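Local coordinates for protein RNA-dependent RNA Polymerase (Bombyx mori cytoplasmic polyhedrosis virus, PDB 6TZ0) that acts as an RNA-directed RNA polymerase that transcribes the viral double-stranded RNA genome conservatively into plus strands and also synthesises the complementary minus strands, at residues Leu768-Arg773 / Ser1144-Phe1149; Gln886-Val891 / Leu1202-Ile1207; Phe498-Pro503 / Ser639-Thr644; Leu132-Gln137 / Ile192-Lys197. All blocks are in the same frame, centred on the assembly; numbering follows the deposited sequence.

In the fold
The four contacts are separate: the nearest atoms of any two are at least about 20 Å apart. Contact 3 lies in the central polymerase domain, where the side chain of Arg641 is about 9 Å from that of Asp552, a residue of the UTP site. Contact 4, about 41 Å from it between centres, belongs to the N-terminal region and includes Asn195 of an ATP site; neither nucleotide is bound to this chain here. Contacts 1 and 2 both reach into the C-terminal region and their segments alternate along the sequence, with centres about 36 Å apart. The centre of contact 1 lies about 14 Å from that of the chain, whereas contacts 2 and 3 are on opposite sides of it, about 62 Å apart between centres.

Contact 1: Leu768-Arg773 / Ser1144-Phe1149; sequences LFRVRR and SPRQLF
Phe769 directs its CB toward the 1144-1149 turn, and the ring then lies beneath the CB of Phe1149. With chi1 at -79°, CG stands anti to the carbonyl carbon and 3.8 Å from Phe1149 CB. CD2 approaches that same Phe1149 CB to 3.5 Å, and Phe1149 CD2 to 3.6 Å. Since Phe1149 CB sits 22° off the normal of the Phe769 ring, this is a CH-pi contact over a face; the two rings themselves are inclined at 65°. Across the ring from CD2, CE1 comes 3.7 Å from Gln1147 O, which approaches obliquely, while CZ lies 4.0 Å from Phe1149 N. The contact thus joins the linker between helices 754-766 and 774-786 to a loop of the C-terminal region, where Leu1148 N bonds back to Ser1144 O. Beside the ring, Leu768 CD1 touches Gln1147 CG at 3.7 Å; the amide NE2 of Gln1147 continues to Met863 O and Thr865 O. Arg770 NH2 and Arg1146 NH2 bring like charges within 3.8 Å, and Arg1146 also touches Asp766.

Contact 2: Gln886-Val891 / Leu1202-Ile1207; sequences QQNSMV and LHPGLI
Asn888 and Pro1204 mark the nearest backbone approach, their CA atoms 7.1 Å apart. Asn888 has positive phi and psi, a left-handed conformation that turns the chain after helix 881-886, and the following residues run past the start of helix 1204-1211. His1203 is the N-cap of that helix: its carbonyl oxygen accepts the bond from Ile1207 N, while its ring stays beside the first turn and turns NE2 to the loop.

The imidazole carries the contact. Its CG is anti to the backbone N (chi1 -172°), and NE2 donates to Ser889 O at 3.2 Å. The N-H...O angle of 124° makes this bond weak. Asn888 ND2 lies 3.7 Å from His1203 NE2, the amide plane standing at 84° to the ring, and the same amide grazes Pro1204, with ND2 4.2 Å from CG. The extended Met890 chain crosses the ring obliquely and brings CE to 3.6 Å from His1203 CE1. That methyl also reaches Gly1205 CA at 3.8 Å, since there is no side chain at this position. Ile885 and Leu1021 touch His1203 as well.

The sole bond across being weak, and the Asn888, Met890 and Pro1204 contacts lying at the surface, the joint between these two parts of the C-terminal region appears to rest as much on van der Waals contact with one histidine ring as on polar pairing.

Contact 3: Phe498-Pro503 / Ser639-Thr644; sequences FLSFMP and SGRADT
Ser500 OG has two hydrogen-bond partners: it bonds to Leu497 O of the preceding helix 494-499, and across the contact it accepts a weak bond from Ala642 N at 3.5 Å, with an N-H...O angle of 155°. The segment 639-644 begins with Ser639 and Gly640 and leads into helix 644-665, in sequence between Asp547 and the Asp680-Asp681 pair, which bind magnesium in another structure of this protein. Sequence and position are consistent with the Ser-Gly loop of polymerase motif B. Its partner is the break between helices 494-499 and 501-508, with Ser500 as the intervening residue.

The serine oxygen lies between its own backbone N and carbonyl carbon (chi1 64°), which places it by the loop. Ala642 CB sits against both oxygens of Ser500, 3.4 Å from O and equally far from OG. Arg641 runs extended alongside: its CG is 3.6 Å from Ser500 OG, and Ser500 CB meets the guanidinium at its edge, 3.6 Å from NE.

Arg641 NE and Asp643 OD1 form a salt bridge of 3.4 Å within the loop. The oxygen is well out of the guanidinium plane, so the attraction is one of charge without a directed N-H. Arg641 NH1 has a second acidic partner in Glu612, and Asp643 OD1 accepts a weak bond from Tyr637 OH. The other carboxylate oxygen of the aspartate, OD2, rests 3.4 Å from Pro503 CB.

Contact 4: Leu132-Gln137 / Ile192-Lys197; sequences LMHVKQ and IIFNDK
His134 at the C-terminal end of helix 121-134 meets Ile192 and Phe194 on the second strand of the antiparallel pair 183-186 and 191-194. This helix-against-hairpin joint in the N-terminal region lies close to an ATP site: the strand runs straight into Asn195, and the side chain of Ile192 is about 6 Å from that of Tyr184. Asn195 and Tyr184 bind ATP in another structure of this protein, though none is bound to this chain here.

The hydrogen bonding across the contact is backbone to backbone. Ile192 N donates to His134 O at 2.9 Å, nearly straight at 161°, thus using a carbonyl of the last helical turn.

The aromatic contribution is an offset edge-to-face pair. The Phe194 ring presents its edge to a face of the His134 imidazole, planes 85° apart and centroids 5.0 Å apart. Phe194 CD2 is 3.3 Å from His134 NE2, and CE2 lies over the imidazole toward its rim. The imidazole ND1 is hydrogen-bonded to Asp130 O, which restrains the rotation of the ring.

Apolar contacts complete the joint. Met133 CG approaches Phe194 CE2 at 4.4 Å. Ile192 carries CG1 anti to its carbonyl carbon (chi1 -61°), and from there CD1 meets Gln137 CB at 3.8 Å.

Contact 1: Leu768-Arg773 / Ser1144-Phe1149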
loop_
_atom_site.group_PDB
_atom_site.type_symbol
_atom_site.label_atom_id
_atom_site.label_comp_id
_atom_site.label_asym_id
_atom_site.label_seq_id
_atom_site.Cartn_x
_atom_site.Cartn_y
_atom_site.Cartn_z
ATOM N N LEU A 768 9.421 6.765 23.984
ATOM C CA LEU A 768 9.420 7.512 25.237
ATOM C C LEU A 768 8.684 6.761 26.344
ATOM O O LEU A 768 9.169 6.692 27.477
ATOM C CB LEU A 768 8.824 8.897 25.015
ATOM C CG LEU A 768 9.335 10.004 25.939
ATOM C CD1 LEU A 768 9.205 11.309 25.209
ATOM C CD2 LEU A 768 8.618 10.094 27.253
ATOM N N PHE A 769 7.492 6.230 26.059
ATOM C CA PHE A 769 6.796 5.442 27.072
ATOM C C PHE A 769 7.062 3.953 26.958
ATOM O O PHE A 769 6.666 3.200 27.848
ATOM C CB PHE A 769 5.272 5.647 27.070
ATOM C CG PHE A 769 4.805 6.909 27.743
ATOM C CD1 PHE A 769 5.631 8.004 27.894
ATOM C CD2 PHE A 769 3.595 6.908 28.411
ATOM C CE1 PHE A 769 5.202 9.122 28.545
ATOM C CE2 PHE A 769 3.160 8.026 29.082
ATOM C CZ PHE A 769 3.972 9.136 29.153
ATOM N N ARG A 770 7.706 3.501 25.891
ATOM C CA ARG A 770 8.033 2.092 25.741
ATOM C C ARG A 770 9.422 1.764 26.271
ATOM O O ARG A 770 9.946 0.680 26.012
ATOM C CB ARG A 770 7.878 1.683 24.278
ATOM C CG ARG A 770 8.702 2.474 23.309
ATOM C CD ARG A 770 8.350 2.080 21.895
ATOM N NE ARG A 770 7.011 2.496 21.496
ATOM C CZ ARG A 770 6.443 2.154 20.345
ATOM N NH1 ARG A 770 7.095 1.389 19.486
ATOM N NH2 ARG A 770 5.227 2.579 20.044
ATOM N N VAL A 771 10.006 2.674 27.040
ATOM C CA VAL A 771 11.379 2.577 27.505
ATOM C C VAL A 771 11.351 2.570 29.030
ATOM O O VAL A 771 10.355 2.933 29.656
ATOM C CB VAL A 771 12.225 3.746 26.953
ATOM C CG1 VAL A 771 12.014 5.025 27.742
ATOM C CG2 VAL A 771 13.651 3.401 26.816
ATOM N N ARG A 772 12.456 2.151 29.633
ATOM C CA ARG A 772 12.515 1.989 31.077
ATOM C C ARG A 772 13.357 3.055 31.769
ATOM O O ARG A 772 13.080 3.398 32.921
ATOM C CB ARG A 772 13.044 0.588 31.401
ATOM C CG ARG A 772 12.918 0.167 32.829
ATOM C CD ARG A 772 13.290 -1.282 32.994
ATOM N NE ARG A 772 13.310 -1.655 34.399
ATOM C CZ ARG A 772 13.632 -2.859 34.843
ATOM N NH1 ARG A 772 13.966 -3.813 33.990
ATOM N NH2 ARG A 772 13.629 -3.106 36.141
ATOM N N ARG A 773 14.367 3.608 31.098
ATOM C CA ARG A 773 15.149 4.722 31.631
ATOM C C ARG A 773 15.294 5.781 30.543
ATOM O O ARG A 773 16.177 5.672 29.677
ATOM C CB ARG A 773 16.514 4.269 32.141
ATOM C CG ARG A 773 17.292 5.376 32.819
ATOM C CD ARG A 773 18.606 4.927 33.434
ATOM N NE ARG A 773 19.600 4.500 32.454
ATOM C CZ ARG A 773 20.163 3.299 32.435
ATOM N NH1 ARG A 773 19.842 2.399 33.350
ATOM N NH2 ARG A 773 21.063 3.001 31.512
ATOM N N SER A 1144 3.940 16.468 21.243
ATOM C CA SER A 1144 3.620 15.341 20.382
ATOM C C SER A 1144 2.765 14.335 21.137
ATOM O O SER A 1144 2.884 14.209 22.359
ATOM C CB SER A 1144 4.903 14.664 19.876
ATOM O OG SER A 1144 4.612 13.548 19.057
ATOM N N PRO A 1145 1.875 13.622 20.440
ATOM C CA PRO A 1145 1.059 12.609 21.126
ATOM C C PRO A 1145 1.841 11.399 21.608
ATOM O O PRO A 1145 1.458 10.808 22.622
ATOM C CB PRO A 1145 0.022 12.222 20.065
ATOM C CG PRO A 1145 -0.049 13.395 19.171
ATOM C CD PRO A 1145 1.336 13.940 19.107
ATOM N N ARG A 1146 2.910 10.996 20.917
ATOM C CA ARG A 1146 3.768 9.938 21.440
ATOM C C ARG A 1146 4.564 10.400 22.646
ATOM O O ARG A 1146 4.987 9.572 23.457
ATOM C CB ARG A 1146 4.727 9.442 20.359
ATOM C CG ARG A 1146 4.054 8.735 19.216
ATOM C CD ARG A 1146 3.558 7.384 19.669
ATOM N NE ARG A 1146 2.894 6.650 18.601
ATOM C CZ ARG A 1146 2.291 5.482 18.774
ATOM N NH1 ARG A 1146 1.708 4.880 17.750
ATOM N NH2 ARG A 1146 2.274 4.918 19.972
ATOM N N GLN A 1147 4.776 11.704 22.773
ATOM C CA GLN A 1147 5.514 12.259 23.897
ATOM C C GLN A 1147 4.626 12.348 25.134
ATOM O O GLN A 1147 5.037 11.967 26.234
ATOM C CB GLN A 1147 6.059 13.633 23.498
ATOM C CG GLN A 1147 7.035 14.250 24.465
ATOM C CD GLN A 1147 7.554 15.583 23.981
ATOM O OE1 GLN A 1147 7.090 16.110 22.972
ATOM N NE2 GLN A 1147 8.536 16.124 24.682
ATOM N N LEU A 1148 3.412 12.867 24.966
ATOM C CA LEU A 1148 2.419 12.966 26.038
ATOM C C LEU A 1148 1.391 11.848 25.870
ATOM O O LEU A 1148 0.227 12.077 25.547
ATOM C CB LEU A 1148 1.752 14.344 26.014
ATOM C CG LEU A 1148 2.318 15.630 26.639
ATOM C CD1 LEU A 1148 2.278 15.635 28.126
ATOM C CD2 LEU A 1148 3.740 15.870 26.235
ATOM N N PHE A 1149 1.844 10.616 26.096
ATOM C CA PHE A 1149 1.065 9.439 25.713
ATOM C C PHE A 1149 -0.081 9.175 26.688
ATOM O O PHE A 1149 -1.249 9.176 26.295
ATOM C CB PHE A 1149 2.009 8.240 25.608
ATOM C CG PHE A 1149 1.373 6.968 25.129
ATOM C CD1 PHE A 1149 1.141 6.759 23.782
ATOM C CD2 PHE A 1149 1.066 5.960 26.019
ATOM C CE1 PHE A 1149 0.572 5.580 23.339
ATOM C CE2 PHE A 1149 0.502 4.784 25.582
ATOM C CZ PHE A 1149 0.253 4.592 24.241
#

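Contact 2: Gln886-Val891 / Leu1202-Ile1207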
loop_
_atom_site.group_PDB
_atom_site.type_symbol
_atom_site.label_atom_id
_atom_site.label_comp_id
_atom_site.label_asym_id
_atom_site.label_seq_id
_atom_site.Cartn_x
_atom_site.Cartn_y
_atom_site.Cartn_z
ATOM N N GLN A 886 14.136 41.188 38.611
ATOM C CA GLN A 886 14.155 41.925 39.872
ATOM C C GLN A 886 14.891 43.261 39.808
ATOM O O GLN A 886 14.961 43.948 40.832
ATOM C CB GLN A 886 14.733 41.069 41.013
ATOM C CG GLN A 886 16.217 40.770 40.983
ATOM C CD GLN A 886 17.052 41.752 41.782
ATOM O OE1 GLN A 886 16.583 42.330 42.761
ATOM N NE2 GLN A 886 18.302 41.935 41.372
ATOM N N GLN A 887 15.443 43.659 38.660
ATOM C CA GLN A 887 15.841 45.051 38.472
ATOM C C GLN A 887 15.322 45.641 37.164
ATOM O O GLN A 887 15.867 46.647 36.694
ATOM C CB GLN A 887 17.359 45.244 38.568
ATOM C CG GLN A 887 18.224 44.581 37.513
ATOM C CD GLN A 887 18.941 43.363 38.032
ATOM O OE1 GLN A 887 18.628 42.858 39.110
ATOM N NE2 GLN A 887 19.919 42.887 37.274
ATOM N N ASN A 888 14.287 45.025 36.577
ATOM C CA ASN A 888 13.457 45.617 35.517
ATOM C C ASN A 888 14.269 45.916 34.258
ATOM O O ASN A 888 14.241 47.028 33.732
ATOM C CB ASN A 888 12.740 46.879 36.017
ATOM C CG ASN A 888 11.450 47.185 35.262
ATOM O OD1 ASN A 888 10.670 48.031 35.692
ATOM N ND2 ASN A 888 11.207 46.483 34.161
ATOM N N SER A 889 15.007 44.924 33.780
ATOM C CA SER A 889 15.798 45.053 32.569
ATOM C C SER A 889 15.417 43.954 31.591
ATOM O O SER A 889 14.702 43.014 31.940
ATOM C CB SER A 889 17.300 44.989 32.872
ATOM O OG SER A 889 17.675 43.719 33.374
ATOM N N MET A 890 15.882 44.093 30.354
ATOM C CA MET A 890 15.718 43.069 29.333
ATOM C C MET A 890 17.023 42.752 28.614
ATOM O O MET A 890 16.998 42.383 27.436
ATOM C CB MET A 890 14.654 43.490 28.319
ATOM C CG MET A 890 13.234 43.511 28.856
ATOM S SD MET A 890 12.042 43.977 27.587
ATOM C CE MET A 890 10.518 43.964 28.521
ATOM N N VAL A 891 18.136 42.964 29.296
ATOM C CA VAL A 891 19.415 42.769 28.660
ATOM C C VAL A 891 19.887 41.338 28.708
ATOM O O VAL A 891 20.108 40.761 29.773
ATOM C CB VAL A 891 20.486 43.677 29.292
ATOM C CG1 VAL A 891 21.864 43.340 28.744
ATOM C CG2 VAL A 891 20.145 45.139 29.046
ATOM N N LEU A 1202 6.035 37.563 37.592
ATOM C CA LEU A 1202 6.056 38.071 36.232
ATOM C C LEU A 1202 6.897 39.335 36.162
ATOM O O LEU A 1202 7.218 39.955 37.176
ATOM C CB LEU A 1202 4.642 38.364 35.721
ATOM C CG LEU A 1202 3.711 37.159 35.586
ATOM C CD1 LEU A 1202 2.333 37.583 35.146
ATOM C CD2 LEU A 1202 4.272 36.151 34.619
ATOM N N HIS A 1203 7.254 39.702 34.944
ATOM C CA HIS A 1203 8.041 40.872 34.597
ATOM C C HIS A 1203 7.109 42.021 34.226
ATOM O O HIS A 1203 6.067 41.790 33.607
ATOM C CB HIS A 1203 8.980 40.535 33.441
ATOM C CG HIS A 1203 9.986 41.597 33.118
ATOM N ND1 HIS A 1203 9.822 42.483 32.080
ATOM C CD2 HIS A 1203 11.164 41.919 33.700
ATOM C CE1 HIS A 1203 10.858 43.300 32.029
ATOM N NE2 HIS A 1203 11.687 42.980 33.003
ATOM N N PRO A 1204 7.427 43.252 34.644
ATOM C CA PRO A 1204 6.551 44.388 34.309
ATOM C C PRO A 1204 6.476 44.679 32.822
ATOM O O PRO A 1204 5.461 45.206 32.351
ATOM C CB PRO A 1204 7.186 45.550 35.084
ATOM C CG PRO A 1204 7.913 44.903 36.195
ATOM C CD PRO A 1204 8.441 43.621 35.643
ATOM N N GLY A 1205 7.520 44.337 32.069
ATOM C CA GLY A 1205 7.440 44.387 30.625
ATOM C C GLY A 1205 6.485 43.370 30.041
ATOM O O GLY A 1205 5.858 43.633 29.014
ATOM N N LEU A 1206 6.340 42.211 30.689
ATOM C CA LEU A 1206 5.351 41.234 30.240
ATOM C C LEU A 1206 3.937 41.760 30.449
ATOM O O LEU A 1206 3.080 41.611 29.572
ATOM C CB LEU A 1206 5.556 39.906 30.971
ATOM C CG LEU A 1206 4.858 38.611 30.536
ATOM C CD1 LEU A 1206 5.754 37.457 30.898
ATOM C CD2 LEU A 1206 3.497 38.397 31.183
ATOM N N ILE A 1207 3.688 42.394 31.600
ATOM C CA ILE A 1207 2.391 43.006 31.874
ATOM C C ILE A 1207 2.123 44.141 30.896
ATOM O O ILE A 1207 1.011 44.281 30.371
ATOM C CB ILE A 1207 2.340 43.495 33.333
ATOM C CG1 ILE A 1207 2.652 42.349 34.294
ATOM C CG2 ILE A 1207 0.986 44.082 33.660
ATOM C CD1 ILE A 1207 1.695 41.196 34.193
#

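Contact 3: Phe498-Pro503 / Ser639-Thr644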
loop_
_atom_site.group_PDB
_atom_site.type_symbol
_atom_site.label_atom_id
_atom_site.label_comp_id
_atom_site.label_asym_id
_atom_site.label_seq_id
_atom_site.Cartn_x
_atom_site.Cartn_y
_atom_site.Cartn_z
ATOM N N PHE A 498 -7.847 1.766 -11.390
ATOM C CA PHE A 498 -9.195 2.265 -11.601
ATOM C C PHE A 498 -10.224 1.148 -11.546
ATOM O O PHE A 498 -11.368 1.389 -11.152
ATOM C CB PHE A 498 -9.261 2.990 -12.942
ATOM C CG PHE A 498 -10.587 3.614 -13.234
ATOM C CD1 PHE A 498 -10.950 4.802 -12.632
ATOM C CD2 PHE A 498 -11.470 3.014 -14.117
ATOM C CE1 PHE A 498 -12.161 5.385 -12.902
ATOM C CE2 PHE A 498 -12.686 3.591 -14.387
ATOM C CZ PHE A 498 -13.031 4.778 -13.779
ATOM N N LEU A 499 -9.849 -0.068 -11.947
ATOM C CA LEU A 499 -10.790 -1.183 -11.873
ATOM C C LEU A 499 -11.092 -1.579 -10.435
ATOM O O LEU A 499 -12.191 -2.056 -10.138
ATOM C CB LEU A 499 -10.263 -2.389 -12.642
ATOM C CG LEU A 499 -10.350 -2.290 -14.155
ATOM C CD1 LEU A 499 -9.733 -3.525 -14.779
ATOM C CD2 LEU A 499 -11.804 -2.139 -14.556
ATOM N N SER A 500 -10.142 -1.391 -9.532
ATOM C CA SER A 500 -10.362 -1.722 -8.136
ATOM C C SER A 500 -10.897 -0.556 -7.322
ATOM O O SER A 500 -10.879 -0.627 -6.091
ATOM C CB SER A 500 -9.060 -2.222 -7.518
ATOM O OG SER A 500 -8.082 -1.202 -7.508
ATOM N N PHE A 501 -11.377 0.506 -7.964
ATOM C CA PHE A 501 -11.746 1.692 -7.204
ATOM C C PHE A 501 -13.186 1.623 -6.713
ATOM O O PHE A 501 -13.475 2.014 -5.578
ATOM C CB PHE A 501 -11.515 2.945 -8.038
ATOM C CG PHE A 501 -11.761 4.208 -7.288
ATOM C CD1 PHE A 501 -10.899 4.598 -6.280
ATOM C CD2 PHE A 501 -12.839 5.017 -7.597
ATOM C CE1 PHE A 501 -11.117 5.759 -5.584
ATOM C CE2 PHE A 501 -13.059 6.176 -6.902
ATOM C CZ PHE A 501 -12.197 6.549 -5.896
ATOM N N MET A 502 -14.102 1.143 -7.547
ATOM C CA MET A 502 -15.486 0.997 -7.105
ATOM C C MET A 502 -15.710 -0.134 -6.093
ATOM O O MET A 502 -16.546 0.063 -5.193
ATOM C CB MET A 502 -16.401 0.872 -8.335
ATOM C CG MET A 502 -17.895 0.855 -8.033
ATOM S SD MET A 502 -18.529 2.315 -7.195
ATOM C CE MET A 502 -18.582 3.484 -8.540
ATOM N N PRO A 503 -15.032 -1.303 -6.144
ATOM C CA PRO A 503 -15.098 -2.204 -4.974
ATOM C C PRO A 503 -14.575 -1.591 -3.683
ATOM O O PRO A 503 -15.148 -1.836 -2.612
ATOM C CB PRO A 503 -14.254 -3.402 -5.418
ATOM C CG PRO A 503 -14.414 -3.432 -6.855
ATOM C CD PRO A 503 -14.461 -2.025 -7.303
ATOM N N SER A 639 -2.258 -6.286 -3.008
ATOM C CA SER A 639 -1.962 -5.471 -1.827
ATOM C C SER A 639 -1.330 -4.111 -2.128
ATOM O O SER A 639 -1.073 -3.332 -1.206
ATOM C CB SER A 639 -1.095 -6.251 -0.828
ATOM O OG SER A 639 -0.827 -5.476 0.325
ATOM N N GLY A 640 -1.107 -3.799 -3.399
ATOM C CA GLY A 640 -0.784 -2.453 -3.822
ATOM C C GLY A 640 -1.989 -1.898 -4.544
ATOM O O GLY A 640 -1.890 -1.082 -5.463
ATOM N N ARG A 641 -3.141 -2.374 -4.112
ATOM C CA ARG A 641 -4.418 -2.198 -4.771
ATOM C C ARG A 641 -5.260 -1.212 -3.961
ATOM O O ARG A 641 -4.910 -0.845 -2.838
ATOM C CB ARG A 641 -5.071 -3.573 -4.891
ATOM C CG ARG A 641 -6.148 -3.748 -5.900
ATOM C CD ARG A 641 -6.545 -5.197 -5.918
ATOM N NE ARG A 641 -7.655 -5.449 -6.818
ATOM C CZ ARG A 641 -8.210 -6.638 -6.987
ATOM N NH1 ARG A 641 -9.218 -6.776 -7.827
ATOM N NH2 ARG A 641 -7.759 -7.686 -6.313
ATOM N N ALA A 642 -6.367 -0.755 -4.545
ATOM C CA ALA A 642 -7.190 0.234 -3.859
ATOM C C ALA A 642 -7.958 -0.388 -2.701
ATOM O O ALA A 642 -8.001 0.178 -1.603
ATOM C CB ALA A 642 -8.141 0.904 -4.845
ATOM N N ASP A 643 -8.528 -1.571 -2.909
ATOM C CA ASP A 643 -9.378 -2.227 -1.920
ATOM C C ASP A 643 -8.645 -3.291 -1.116
ATOM O O ASP A 643 -9.237 -4.312 -0.775
ATOM C CB ASP A 643 -10.608 -2.827 -2.599
ATOM C CG ASP A 643 -10.263 -3.795 -3.718
ATOM O OD1 ASP A 643 -9.074 -3.963 -4.053
ATOM O OD2 ASP A 643 -11.202 -4.398 -4.271
ATOM N N THR A 644 -7.367 -3.099 -0.794
ATOM C CA THR A 644 -6.628 -4.196 -0.178
ATOM C C THR A 644 -6.943 -4.362 1.307
ATOM O O THR A 644 -7.146 -5.486 1.768
ATOM C CB THR A 644 -5.123 -4.033 -0.421
ATOM O OG1 THR A 644 -4.414 -5.055 0.289
ATOM C CG2 THR A 644 -4.603 -2.632 -0.057
#

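Contact 4: Leu132-Gln137 / Ile192-Lys197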
loop_
_atom_site.group_PDB
_atom_site.type_symbol
_atom_site.label_atom_id
_atom_site.label_comp_id
_atom_site.label_asym_id
_atom_site.label_seq_id
_atom_site.Cartn_x
_atom_site.Cartn_y
_atom_site.Cartn_z
ATOM N N LEU A 132 24.758 -8.326 -2.905
ATOM C CA LEU A 132 24.164 -8.727 -1.638
ATOM C C LEU A 132 25.125 -8.467 -0.486
ATOM O O LEU A 132 24.737 -7.922 0.552
ATOM C CB LEU A 132 23.793 -10.211 -1.698
ATOM C CG LEU A 132 22.709 -10.828 -0.810
ATOM C CD1 LEU A 132 22.267 -12.141 -1.400
ATOM C CD2 LEU A 132 23.137 -11.057 0.583
ATOM N N MET A 133 26.386 -8.862 -0.652
ATOM C CA MET A 133 27.345 -8.750 0.441
ATOM C C MET A 133 27.864 -7.323 0.618
ATOM O O MET A 133 28.215 -6.929 1.734
ATOM C CB MET A 133 28.482 -9.754 0.210
ATOM C CG MET A 133 29.582 -9.766 1.263
ATOM S SD MET A 133 30.691 -11.171 1.145
ATOM C CE MET A 133 31.511 -10.883 -0.405
ATOM N N HIS A 134 27.849 -6.510 -0.433
ATOM C CA HIS A 134 28.483 -5.200 -0.384
ATOM C C HIS A 134 27.532 -4.014 -0.367
ATOM O O HIS A 134 27.915 -2.956 0.132
ATOM C CB HIS A 134 29.440 -5.047 -1.570
ATOM C CG HIS A 134 30.697 -5.843 -1.432
ATOM N ND1 HIS A 134 30.759 -7.195 -1.694
ATOM C CD2 HIS A 134 31.949 -5.469 -1.089
ATOM C CE1 HIS A 134 31.992 -7.621 -1.491
ATOM N NE2 HIS A 134 32.734 -6.593 -1.130
ATOM N N VAL A 135 26.317 -4.137 -0.899
ATOM C CA VAL A 135 25.411 -3.004 -1.040
ATOM C C VAL A 135 24.238 -3.090 -0.070
ATOM O O VAL A 135 23.903 -2.103 0.587
ATOM C CB VAL A 135 24.918 -2.871 -2.499
ATOM C CG1 VAL A 135 23.929 -1.735 -2.647
ATOM C CG2 VAL A 135 26.086 -2.671 -3.436
ATOM N N LYS A 136 23.626 -4.268 0.064
ATOM C CA LYS A 136 22.446 -4.434 0.906
ATOM C C LYS A 136 22.735 -4.310 2.395
ATOM O O LYS A 136 21.786 -4.176 3.173
ATOM C CB LYS A 136 21.792 -5.793 0.648
ATOM C CG LYS A 136 21.207 -5.970 -0.733
ATOM C CD LYS A 136 19.991 -5.097 -0.927
ATOM C CE LYS A 136 19.294 -5.421 -2.228
ATOM N NZ LYS A 136 20.123 -5.018 -3.388
ATOM N N GLN A 137 23.996 -4.348 2.817
ATOM C CA GLN A 137 24.285 -4.298 4.240
ATOM C C GLN A 137 24.486 -2.895 4.788
ATOM O O GLN A 137 24.348 -2.710 6.000
ATOM C CB GLN A 137 25.516 -5.143 4.579
ATOM C CG GLN A 137 25.264 -6.630 4.541
ATOM C CD GLN A 137 26.464 -7.424 5.005
ATOM O OE1 GLN A 137 27.518 -6.862 5.287
ATOM N NE2 GLN A 137 26.309 -8.737 5.096
ATOM N N ILE A 192 30.050 -1.069 0.615
ATOM C CA ILE A 192 30.975 -1.275 1.721
ATOM C C ILE A 192 32.255 -1.863 1.144
ATOM O O ILE A 192 32.262 -2.995 0.663
ATOM C CB ILE A 192 30.383 -2.204 2.783
ATOM C CG1 ILE A 192 29.117 -1.600 3.376
ATOM C CG2 ILE A 192 31.400 -2.482 3.865
ATOM C CD1 ILE A 192 28.326 -2.579 4.196
ATOM N N ILE A 193 33.339 -1.101 1.196
ATOM C CA ILE A 193 34.632 -1.594 0.740
ATOM C C ILE A 193 35.326 -2.292 1.901
ATOM O O ILE A 193 35.476 -1.717 2.985
ATOM C CB ILE A 193 35.495 -0.450 0.180
ATOM C CG1 ILE A 193 34.882 0.148 -1.091
ATOM C CG2 ILE A 193 36.902 -0.930 -0.105
ATOM C CD1 ILE A 193 34.066 1.404 -0.875
ATOM N N PHE A 194 35.731 -3.540 1.686
ATOM C CA PHE A 194 36.481 -4.301 2.677
ATOM C C PHE A 194 37.968 -3.997 2.554
ATOM O O PHE A 194 38.507 -3.949 1.445
ATOM C CB PHE A 194 36.243 -5.798 2.496
ATOM C CG PHE A 194 34.865 -6.243 2.872
ATOM C CD1 PHE A 194 34.569 -6.614 4.171
ATOM C CD2 PHE A 194 33.856 -6.265 1.926
ATOM C CE1 PHE A 194 33.292 -7.020 4.514
ATOM C CE2 PHE A 194 32.582 -6.661 2.262
ATOM C CZ PHE A 194 32.301 -7.041 3.556
ATOM N N ASN A 195 38.624 -3.789 3.693
ATOM C CA ASN A 195 40.079 -3.709 3.721
ATOM C C ASN A 195 40.713 -5.049 4.062
ATOM O O ASN A 195 41.687 -5.454 3.420
ATOM C CB ASN A 195 40.543 -2.654 4.722
ATOM C CG ASN A 195 40.299 -1.250 4.240
ATOM O OD1 ASN A 195 40.495 -0.941 3.068
ATOM N ND2 ASN A 195 39.876 -0.379 5.148
ATOM N N ASP A 196 40.181 -5.741 5.063
ATOM C CA ASP A 196 40.640 -7.070 5.450
ATOM C C ASP A 196 39.732 -8.099 4.792
ATOM O O ASP A 196 38.550 -8.195 5.130
ATOM C CB ASP A 196 40.628 -7.226 6.967
ATOM C CG ASP A 196 41.673 -6.374 7.646
ATOM O OD1 ASP A 196 42.768 -6.195 7.073
ATOM O OD2 ASP A 196 41.392 -5.858 8.745
ATOM N N LYS A 197 40.281 -8.872 3.856
ATOM C CA LYS A 197 39.495 -9.897 3.184
ATOM C C LYS A 197 39.302 -11.141 4.035
ATOM O O LYS A 197 38.495 -12.002 3.674
ATOM C CB LYS A 197 40.155 -10.290 1.864
ATOM C CG LYS A 197 40.339 -9.153 0.882
ATOM C CD LYS A 197 39.016 -8.621 0.391
ATOM C CE LYS A 197 39.217 -7.643 -0.756
ATOM N NZ LYS A 197 39.867 -6.379 -0.318
#